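Local coordinates for protein acid phosphatase (Bacillus anthracis, PDB 2I33) that probably hydrolyses phosphate monoesters at acid pH, as a magnesium-binding class C acid phosphatase of the HAD superfamily, at residues T69-S74 / I135-R140; D92-I95 / E99-A102. All coordinates share one frame; numbering follows the deposited sequence.

Contact 1: T69-S74 / I135-R140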
ATOM      1  N   THR A  69      -5.913  -9.830   2.172  1.00 26.35           N
ATOM      2  CA  THR A  69      -5.243  -9.696   3.438  1.00 26.35           C
ATOM      3  C   THR A  69      -4.440 -10.952   3.737  1.00 27.45           C
ATOM      4  O   THR A  69      -3.238 -10.869   3.992  1.00 28.28           O
ATOM      5  CB  THR A  69      -6.262  -9.414   4.555  1.00 26.26           C
ATOM      6  OG1 THR A  69      -6.902  -8.163   4.279  1.00 27.25           O
ATOM      7  CG2 THR A  69      -5.571  -9.373   5.858  1.00 27.74           C
ATOM      8  N   VAL A  70      -5.097 -12.116   3.651  1.00 27.56           N
ATOM      9  CA  VAL A  70      -4.478 -13.432   3.809  1.00 27.12           C
ATOM     10  C   VAL A  70      -4.403 -14.144   2.452  1.00 27.66           C
ATOM     11  O   VAL A  70      -3.397 -14.735   2.127  1.00 28.18           O
ATOM     12  CB  VAL A  70      -5.227 -14.320   4.812  1.00 27.88           C
ATOM     13  CG1 VAL A  70      -4.616 -15.676   4.887  1.00 27.90           C
ATOM     14  CG2 VAL A  70      -5.261 -13.640   6.195  1.00 27.06           C
ATOM     15  N   LEU A  71      -5.488 -14.107   1.694  1.00 27.02           N
ATOM     16  CA  LEU A  71      -5.562 -14.813   0.408  1.00 26.91           C
ATOM     17  C   LEU A  71      -5.517 -13.859  -0.766  1.00 28.12           C
ATOM     18  O   LEU A  71      -6.210 -12.845  -0.804  1.00 27.85           O
ATOM     19  CB  LEU A  71      -6.867 -15.630   0.340  1.00 27.84           C
ATOM     20  CG  LEU A  71      -7.001 -16.763   1.376  1.00 28.50           C
ATOM     21  CD1 LEU A  71      -8.385 -17.414   1.290  1.00 31.91           C
ATOM     22  CD2 LEU A  71      -5.906 -17.778   1.273  1.00 30.93           C
ATOM     23  N   ASP A  72      -4.717 -14.241  -1.749  1.00 27.56           N
ATOM     24  CA  ASP A  72      -4.475 -13.454  -2.938  1.00 28.67           C
ATOM     25  C   ASP A  72      -5.438 -13.854  -4.062  1.00 28.30           C
ATOM     26  O   ASP A  72      -5.319 -14.928  -4.637  1.00 28.43           O
ATOM     27  CB  ASP A  72      -3.044 -13.677  -3.374  1.00 29.15           C
ATOM     28  CG  ASP A  72      -2.642 -12.829  -4.544  1.00 31.63           C
ATOM     29  OD1 ASP A  72      -3.516 -12.211  -5.199  1.00 29.47           O
ATOM     30  OD2 ASP A  72      -1.421 -12.795  -4.801  1.00 32.54           O
ATOM     31  N   ASN A  73      -6.383 -12.969  -4.371  1.00 28.22           N
ATOM     32  CA  ASN A  73      -7.352 -13.234  -5.447  1.00 28.53           C
ATOM     33  C   ASN A  73      -7.028 -12.511  -6.710  1.00 28.76           C
ATOM     34  O   ASN A  73      -7.860 -12.427  -7.644  1.00 29.08           O
ATOM     35  CB  ASN A  73      -8.736 -12.843  -4.982  1.00 28.66           C
ATOM     36  CG  ASN A  73      -9.096 -13.545  -3.760  1.00 30.43           C
ATOM     37  OD1 ASN A  73      -9.357 -14.749  -3.772  1.00 31.51           O
ATOM     38  ND2 ASN A  73      -9.085 -12.822  -2.670  1.00 30.19           N
ATOM     39  N   SER A  74      -5.815 -11.997  -6.814  1.00 29.18           N
ATOM     40  CA  SER A  74      -5.508 -11.231  -7.991  1.00 28.88           C
ATOM     41  C   SER A  74      -5.647 -12.048  -9.298  1.00 29.42           C
ATOM     42  O   SER A  74      -5.963 -11.440 -10.322  1.00 30.45           O
ATOM     43  CB  SER A  74      -4.157 -10.527  -7.862  1.00 30.54           C
ATOM     44  OG  SER A  74      -3.141 -11.470  -7.782  1.00 30.83           O
ATOM     45  N   ILE A 135     -12.517 -22.998   3.742  1.00 26.06           N
ATOM     46  CA  ILE A 135     -11.729 -23.906   4.576  1.00 26.59           C
ATOM     47  C   ILE A 135     -10.712 -24.642   3.725  1.00 26.29           C
ATOM     48  O   ILE A 135      -9.546 -24.743   4.101  1.00 26.88           O
ATOM     49  CB  ILE A 135     -12.615 -24.932   5.293  1.00 26.79           C
ATOM     50  CG1 ILE A 135     -13.390 -24.237   6.418  1.00 28.70           C
ATOM     51  CG2 ILE A 135     -11.772 -26.114   5.822  1.00 27.93           C
ATOM     52  CD1 ILE A 135     -14.457 -25.061   7.015  1.00 27.88           C
ATOM     53  N   LYS A 136     -11.159 -25.128   2.563  1.00 25.78           N
ATOM     54  CA  LYS A 136     -10.295 -25.870   1.656  1.00 26.22           C
ATOM     55  C   LYS A 136      -9.074 -25.022   1.293  1.00 26.57           C
ATOM     56  O   LYS A 136      -7.953 -25.484   1.355  1.00 27.90           O
ATOM     57  CB  LYS A 136     -11.027 -26.234   0.386  1.00 27.12           C
ATOM     58  CG  LYS A 136     -10.237 -27.161  -0.494  1.00 30.34           C
ATOM     59  N   ASN A 137      -9.314 -23.767   0.936  1.00 25.46           N
ATOM     60  CA  ASN A 137      -8.224 -22.860   0.540  1.00 25.69           C
ATOM     61  C   ASN A 137      -7.316 -22.556   1.740  1.00 25.69           C
ATOM     62  O   ASN A 137      -6.104 -22.516   1.612  1.00 26.19           O
ATOM     63  CB  ASN A 137      -8.790 -21.563  -0.063  1.00 26.10           C
ATOM     64  CG  ASN A 137      -7.839 -20.884  -1.031  1.00 26.73           C
ATOM     65  OD1 ASN A 137      -8.274 -20.220  -1.974  1.00 27.34           O
ATOM     66  ND2 ASN A 137      -6.545 -21.013  -0.785  1.00 27.52           N
ATOM     67  N   LEU A 138      -7.896 -22.365   2.911  1.00 25.28           N
ATOM     68  CA  LEU A 138      -7.085 -22.064   4.099  1.00 25.92           C
ATOM     69  C   LEU A 138      -6.248 -23.262   4.530  1.00 26.04           C
ATOM     70  O   LEU A 138      -5.099 -23.101   4.915  1.00 26.74           O
ATOM     71  CB  LEU A 138      -7.936 -21.576   5.249  1.00 26.03           C
ATOM     72  CG  LEU A 138      -8.449 -20.142   5.038  1.00 27.06           C
ATOM     73  CD1 LEU A 138      -9.526 -19.836   6.058  1.00 27.97           C
ATOM     74  CD2 LEU A 138      -7.384 -19.096   5.110  1.00 28.28           C
ATOM     75  N   GLU A 139      -6.803 -24.450   4.413  1.00 27.76           N
ATOM     76  CA  GLU A 139      -6.033 -25.671   4.651  1.00 28.05           C
ATOM     77  C   GLU A 139      -4.903 -25.790   3.622  1.00 28.34           C
ATOM     78  O   GLU A 139      -3.781 -26.145   3.961  1.00 28.26           O
ATOM     79  CB  GLU A 139      -6.925 -26.905   4.618  1.00 28.85           C
ATOM     80  CG  GLU A 139      -7.836 -26.953   5.790  1.00 30.65           C
ATOM     81  CD  GLU A 139      -8.709 -28.201   5.806  1.00 35.66           C
ATOM     82  OE1 GLU A 139      -9.046 -28.735   4.717  1.00 39.77           O
ATOM     83  OE2 GLU A 139      -9.076 -28.628   6.916  1.00 39.63           O
ATOM     84  N   ARG A 140      -5.189 -25.478   2.360  1.00 28.31           N
ATOM     85  CA  ARG A 140      -4.183 -25.586   1.322  1.00 28.18           C
ATOM     86  C   ARG A 140      -2.988 -24.707   1.629  1.00 27.68           C
ATOM     87  O   ARG A 140      -1.864 -25.115   1.373  1.00 28.55           O
ATOM     88  CB  ARG A 140      -4.777 -25.191  -0.022  1.00 28.35           C
ATOM     89  CG  ARG A 140      -3.845 -25.186  -1.208  1.00 29.87           C
ATOM     90  CD  ARG A 140      -4.548 -24.527  -2.397  1.00 34.27           C
ATOM     91  NE  ARG A 140      -3.674 -24.414  -3.568  1.00 35.67           N
ATOM     92  CZ  ARG A 140      -3.729 -25.198  -4.643  1.00 36.42           C
ATOM     93  NH1 ARG A 140      -4.607 -26.174  -4.760  1.00 38.43           N
ATOM     94  NH2 ARG A 140      -2.891 -24.976  -5.632  1.00 39.63           N
TER
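Leu71 reaches out from its short strand to the helix 131-141 and lies against two consecutive residues there, Asn137 and Leu138. Its methyl CD2 comes to 3.9 Å from the amide nitrogen ND2 of Asn137, the two side chains advancing on each other from opposite directions. The other methyl, CD1, rests 4.3 Å from CD2 of Leu138. Asn137 carries its amide forward with CG anti to the backbone N (chi1 -154°), and the polar end is satisfied although it abuts a methyl group: ND2 donates to the backbone oxygen of Ala100. That bond helps to hold the amide beside Leu71.

Val70 CG1 adds a light touch to the same Leu138 methyl, CD2, at 4.4 Å, from another direction. Leu138 is also covered by Ile151 of strand 151-154. The segment 69-74 comes shortly after strand 59-64 of a Rossmann-like HAD fold, past the loop that carries Asp65 and Asp67. These two, with Asp180, bind the magnesium ion, and Thr69 fits the third place of the DxDx(T/V) pattern. The side chain of Leu71 is still about 9 Å from the metal, and Val70 and Leu71 turn toward the helix while Thr69 OG1 hydrogen-bonds Asp65. Beyond the leucine the chain bends into an Asx turn, in which Asp72 OD1 accepts from Ser74 N at 2.8 Å and also from Ser74 OG, the hydroxyl arriving on the syn side, 20° out of the carboxylate plane.

In contrast to this buried, mostly apolar contact, the helix is exposed at Glu139 and Arg140, which make no contact with 69-74.

Contact 2: D92-I95 / E99-A102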
ATOM      1  N   ASP A  92     -17.417 -16.838  -8.087  1.00 24.85           N
ATOM      2  CA  ASP A  92     -17.725 -18.081  -7.377  1.00 25.66           C
ATOM      3  C   ASP A  92     -16.923 -19.247  -7.929  1.00 25.67           C
ATOM      4  O   ASP A  92     -16.475 -20.115  -7.152  1.00 25.82           O
ATOM      5  CB  ASP A  92     -19.206 -18.388  -7.446  1.00 25.79           C
ATOM      6  CG  ASP A  92     -20.026 -17.440  -6.578  1.00 27.26           C
ATOM      7  OD1 ASP A  92     -19.391 -16.606  -5.877  1.00 28.70           O
ATOM      8  OD2 ASP A  92     -21.282 -17.572  -6.619  1.00 31.54           O
ATOM      9  N   ASP A  93     -16.745 -19.277  -9.248  1.00 25.73           N
ATOM     10  CA  ASP A  93     -15.901 -20.301  -9.885  1.00 25.84           C
ATOM     11  C   ASP A  93     -14.490 -20.256  -9.281  1.00 25.51           C
ATOM     12  O   ASP A  93     -13.921 -21.282  -8.897  1.00 26.50           O
ATOM     13  CB  ASP A  93     -15.823 -20.102 -11.403  1.00 26.04           C
ATOM     14  CG  ASP A  93     -17.103 -20.506 -12.143  1.00 27.45           C
ATOM     15  OD1 ASP A  93     -18.068 -21.024 -11.531  1.00 30.78           O
ATOM     16  OD2 ASP A  93     -17.103 -20.362 -13.387  1.00 31.49           O
ATOM     17  N   TRP A  94     -13.952 -19.054  -9.196  1.00 24.64           N
ATOM     18  CA  TRP A  94     -12.647 -18.830  -8.583  1.00 25.50           C
ATOM     19  C   TRP A  94     -12.611 -19.307  -7.127  1.00 25.69           C
ATOM     20  O   TRP A  94     -11.711 -20.063  -6.719  1.00 25.81           O
ATOM     21  CB  TRP A  94     -12.323 -17.347  -8.657  1.00 26.08           C
ATOM     22  CG  TRP A  94     -11.172 -16.948  -7.811  1.00 26.34           C
ATOM     23  CD1 TRP A  94     -11.211 -16.170  -6.708  1.00 28.17           C
ATOM     24  CD2 TRP A  94      -9.813 -17.371  -7.954  1.00 26.74           C
ATOM     25  NE1 TRP A  94      -9.949 -16.036  -6.157  1.00 27.40           N
ATOM     26  CE2 TRP A  94      -9.078 -16.796  -6.883  1.00 27.76           C
ATOM     27  CE3 TRP A  94      -9.146 -18.197  -8.846  1.00 28.26           C
ATOM     28  CZ2 TRP A  94      -7.699 -16.986  -6.740  1.00 27.30           C
ATOM     29  CZ3 TRP A  94      -7.790 -18.391  -8.681  1.00 28.13           C
ATOM     30  CH2 TRP A  94      -7.088 -17.801  -7.640  1.00 28.47           C
ATOM     31  N   ILE A  95     -13.568 -18.870  -6.331  1.00 26.19           N
ATOM     32  CA  ILE A  95     -13.608 -19.305  -4.921  1.00 25.62           C
ATOM     33  C   ILE A  95     -13.649 -20.827  -4.806  1.00 26.12           C
ATOM     34  O   ILE A  95     -12.939 -21.414  -3.969  1.00 25.88           O
ATOM     35  CB  ILE A  95     -14.808 -18.684  -4.219  1.00 27.26           C
ATOM     36  CG1 ILE A  95     -14.606 -17.169  -4.106  1.00 29.06           C
ATOM     37  CG2 ILE A  95     -15.032 -19.353  -2.845  1.00 27.34           C
ATOM     38  CD1 ILE A  95     -13.533 -16.699  -3.173  1.00 33.18           C
ATOM     39  N   GLU A  99      -7.799 -22.113  -4.589  1.00 26.87           N
ATOM     40  CA  GLU A  99      -6.388 -22.122  -4.927  1.00 27.74           C
ATOM     41  C   GLU A  99      -5.703 -20.774  -4.776  1.00 26.89           C
ATOM     42  O   GLU A  99      -4.594 -20.613  -5.280  1.00 27.56           O
ATOM     43  CB  GLU A  99      -6.205 -22.651  -6.351  1.00 27.48           C
ATOM     44  CG  GLU A  99      -6.770 -21.741  -7.414  1.00 28.96           C
ATOM     45  CD  GLU A  99      -6.567 -22.269  -8.823  1.00 30.58           C
ATOM     46  OE1 GLU A  99      -6.539 -23.509  -8.994  1.00 33.58           O
ATOM     47  OE2 GLU A  99      -6.402 -21.444  -9.759  1.00 34.51           O
ATOM     48  N   ALA A 100      -6.319 -19.810  -4.081  1.00 27.37           N
ATOM     49  CA  ALA A 100      -5.660 -18.531  -3.830  1.00 27.36           C
ATOM     50  C   ALA A 100      -4.418 -18.822  -2.984  1.00 27.37           C
ATOM     51  O   ALA A 100      -4.450 -19.651  -2.066  1.00 28.55           O
ATOM     52  CB  ALA A 100      -6.547 -17.582  -3.072  1.00 27.74           C
ATOM     53  N   GLU A 101      -3.333 -18.159  -3.324  1.00 27.12           N
ATOM     54  CA  GLU A 101      -2.127 -18.222  -2.525  1.00 27.40           C
ATOM     55  C   GLU A 101      -2.207 -17.325  -1.296  1.00 27.34           C
ATOM     56  O   GLU A 101      -2.857 -16.283  -1.304  1.00 28.31           O
ATOM     57  CB  GLU A 101      -0.955 -17.738  -3.364  1.00 28.32           C
ATOM     58  CG  GLU A 101      -0.631 -18.601  -4.528  1.00 32.32           C
ATOM     59  CD  GLU A 101       0.659 -18.142  -5.183  1.00 36.15           C
ATOM     60  OE1 GLU A 101       0.673 -17.012  -5.723  0.50 33.85           O
ATOM     61  OE2 GLU A 101       1.655 -18.901  -5.121  0.50 37.91           O
ATOM     62  N   ALA A 102      -1.475 -17.696  -0.242  1.00 27.23           N
ATOM     63  CA  ALA A 102      -1.336 -16.839   0.924  1.00 27.18           C
ATOM     64  C   ALA A 102      -0.464 -15.646   0.583  1.00 27.37           C
ATOM     65  O   ALA A 102       0.528 -15.755  -0.137  1.00 28.38           O
ATOM     66  CB  ALA A 102      -0.722 -17.576   2.094  1.00 27.95           C
TER
HETATM   67  O   HOH W   1      -9.276 -19.778  -5.623  1.00 18.93           O
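The backbones of helix 91-97 and the segment 99-102 are bridged by one water, which donates to Trp94 O at 2.7 Å and accepts from Glu99 N at 3.0 Å. The same water sits over the centre of the Trp94 ring, 3.1 Å above its plane, so the indole face covers the bridge.

With CG anti to its own N (chi1 167°), Trp94 brings the far end of its ring up to Glu99 and Ala100, and the six-membered half does the touching. CZ3 meets Glu99 at two atoms, 3.5 Å from OE2 and 3.7 Å from CG. The side chains cross at about a right angle, and the carboxylate is turned 85° from the plane of the indole. The extended chain of Glu99 carries its other oxygen, OE1, to a salt bridge with Lys97, which would help to hold the carboxylate in place. On the same half of the ring, CZ2 packs 3.9 Å from Ala100 CB and makes a matching approach to Ala100 CA.

Trp94 joins helix 91-97 to Glu99 and Ala100, the residues that lead into strand 101-102, one half of a two-stranded antiparallel sheet that is separate from the five-stranded parallel sheet of the HAD fold. Its pyrrole side faces another way: NE1 donates to Asn73 OD1, which ties the indole to the segment following the metal-binding aspartates. The contact also lies at the dimer interface, where Phe249 of the second subunit meets the Trp94 ring with planes about 55° apart and packs on Glu99.

How the contacts relate
Contact 2 is nested within the loop that contact 1 closes: 92-95 and 99-102 both fall between 69-74 and 135-140 along the chain, and the two centres are about 6 Å apart. Strands 71-72 and 101-102 pair antiparallel, with Asp72 N probably hydrogen-bonded to Glu101 O at 2.8 Å and Ala100 CB packed 3.3 Å from Asp72 O. Helix 131-141 packs against this small sheet, meeting Leu71 on one strand and Ala102 on the other. The sheet and helix 91-97 lie between strands 59-64 and 119-125, probably as an insertion of the cap kind seen in HAD phosphatases. Contact 2 continues to the dimer interface.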